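Local coordinates for 3-guanidinopropionase (Pseudomonas aeruginosa, PDB 3NIQ) that hydrolyses 3-guanidinopropanoate to beta-alanine and urea with two manganese ions per subunit, working as a homohexamer of the arginase family, at the interface of chains A and B. Coordinates in Å, arbitrary orientation; residue numbers count along the deposited sequence, not the author numbering. Chains: chain A/B, 3-guanidinopropionase.

The interface of chains A and B. Residues chain A 43, 55-56, 90, 93, 95; chain B 15, 17-18.
B:Phe17, carried on an N-terminal loop of chain B, places its ring against A:Arg55, A:Pro43 and A:Pro95 of the neighbouring subunit and has 94 Å² of its surface hidden there, more than any other residue in this part of the two-fold interface of the homohexamer. Evidence for a CH-pi contact is the position of A:Arg55 CD, a side-chain methylene 3.9 Å from the B:Phe17 ring centroid and offset toward the rim. The guanidinium plane is turned 50° from the ring, which argues against stacking; with the chain bent at chi3 (62°), the CD methylene is the group that lies over that face. The opposite face is covered from within chain B by B:Pro15 CB, leaving the phenyl group between this carbon and A:Arg55 CD, which should limit its tilt. At the ring edge, in plane, lies A:Pro43 CB, 3.9 Å from B:Phe17 CD1, and B:Phe17 CZ lies 4.1 Å from A:Pro95 CB.

Apolar contacts continue along the loop. B:Pro15 CG meets A:Pro95 CD at 3.8 Å, while the methyl CB of B:Ala18 touches A:Pro43 CG at the same separation. A polar group also borders this loop without bonding to it: A:Asp90 OD2, a carboxylate oxygen, lies 3.5 Å from B:Ala18 CA.

Polar linkage runs through water. Water 1 lies 2.7 Å from the backbone O of A:Arg55 and 2.8 Å from the carbonyl O of B:Phe17, joining two acceptors. That same B:Phe17 oxygen is approached at a longer distance by water 2, which sits in the plane of the A:His56 imidazole at its edge; A:His56 ND1 is 2.8 Å from water 2, with an angle of 160° at the hydrogen.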
loop_
_atom_site.group_PDB
_atom_site.type_symbol
_atom_site.label_atom_id
_atom_site.label_comp_id
_atom_site.label_asym_id
_atom_site.label_seq_id
_atom_site.Cartn_x
_atom_site.Cartn_y
_atom_site.Cartn_z
ATOM N N PRO A 43 23.280 -7.964 4.457
ATOM C CA PRO A 43 22.020 -7.513 5.040
ATOM C C PRO A 43 22.279 -6.764 6.335
ATOM O O PRO A 43 22.090 -7.308 7.411
ATOM C CB PRO A 43 21.265 -8.825 5.275
ATOM C CG PRO A 43 22.360 -9.856 5.511
ATOM C CD PRO A 43 23.493 -9.425 4.624
ATOM N N ARG A 55 18.594 -3.694 5.708
ATOM C CA ARG A 55 18.935 -5.067 6.101
ATOM C C ARG A 55 18.128 -6.092 5.306
ATOM O O ARG A 55 18.566 -7.237 5.117
ATOM C CB ARG A 55 18.727 -5.277 7.614
ATOM C CG ARG A 55 17.269 -5.218 8.066
ATOM C CD ARG A 55 17.148 -5.390 9.601
ATOM N NE ARG A 55 17.827 -4.321 10.330
ATOM C CZ ARG A 55 17.960 -4.280 11.655
ATOM N NH1 ARG A 55 17.432 -5.246 12.420
ATOM N NH2 ARG A 55 18.595 -3.261 12.221
ATOM N N HIS A 56 16.953 -5.684 4.826
ATOM C CA HIS A 56 16.094 -6.588 4.029
ATOM C C HIS A 56 16.366 -6.547 2.532
ATOM O O HIS A 56 15.801 -7.332 1.757
ATOM C CB HIS A 56 14.606 -6.276 4.286
ATOM C CG HIS A 56 14.247 -6.269 5.741
ATOM N ND1 HIS A 56 14.195 -7.420 6.498
ATOM C CD2 HIS A 56 13.947 -5.251 6.580
ATOM C CE1 HIS A 56 13.846 -7.116 7.738
ATOM N NE2 HIS A 56 13.707 -5.804 7.819
ATOM N N ASP A 90 24.957 -14.785 2.084
ATOM C CA ASP A 90 25.103 -13.489 2.741
ATOM C C ASP A 90 26.350 -13.425 3.606
ATOM O O ASP A 90 26.672 -14.386 4.287
ATOM C CB ASP A 90 23.900 -13.213 3.654
ATOM C CG ASP A 90 22.626 -12.899 2.890
ATOM O OD1 ASP A 90 22.667 -12.603 1.669
ATOM O OD2 ASP A 90 21.573 -12.949 3.544
ATOM N N VAL A 93 26.652 -10.985 9.648
ATOM C CA VAL A 93 26.240 -9.673 10.111
ATOM C C VAL A 93 25.751 -9.780 11.569
ATOM O O VAL A 93 25.269 -10.831 11.978
ATOM C CB VAL A 93 25.111 -9.125 9.181
ATOM C CG1 VAL A 93 24.371 -7.987 9.816
ATOM C CG2 VAL A 93 25.685 -8.701 7.813
ATOM N N PRO A 95 23.225 -7.417 13.850
ATOM C CA PRO A 95 22.336 -6.239 13.847
ATOM C C PRO A 95 22.415 -5.378 15.119
ATOM O O PRO A 95 21.926 -4.239 15.127
ATOM C CB PRO A 95 20.943 -6.846 13.703
ATOM C CG PRO A 95 21.084 -8.263 14.280
ATOM C CD PRO A 95 22.478 -8.694 13.868
ATOM N N PRO B 15 20.823 -13.891 11.475
ATOM C CA PRO B 15 19.542 -13.242 11.753
ATOM C C PRO B 15 18.472 -13.658 10.746
ATOM O O PRO B 15 18.802 -14.064 9.626
ATOM C CB PRO B 15 19.855 -11.751 11.623
ATOM C CG PRO B 15 21.346 -11.635 11.666
ATOM C CD PRO B 15 21.898 -12.925 11.174
ATOM N N PHE B 17 16.347 -12.181 8.890
ATOM C CA PHE B 17 16.213 -11.442 7.647
ATOM C C PHE B 17 17.276 -11.862 6.631
ATOM O O PHE B 17 17.258 -11.393 5.492
ATOM C CB PHE B 17 16.272 -9.931 7.894
ATOM C CG PHE B 17 17.467 -9.473 8.712
ATOM C CD1 PHE B 17 18.721 -9.330 8.136
ATOM C CD2 PHE B 17 17.315 -9.148 10.063
ATOM C CE1 PHE B 17 19.822 -8.890 8.897
ATOM C CE2 PHE B 17 18.385 -8.734 10.829
ATOM C CZ PHE B 17 19.659 -8.603 10.245
ATOM N N ALA B 18 18.192 -12.735 7.050
ATOM C CA ALA B 18 19.349 -13.116 6.241
ATOM C C ALA B 18 19.297 -14.577 5.817
ATOM O O ALA B 18 18.474 -15.353 6.322
ATOM C CB ALA B 18 20.646 -12.857 7.005
HETATM O O HOH W 1 18.112 -9.496 3.669
HETATM O O HOH W 2 14.516 -9.779 5.004
#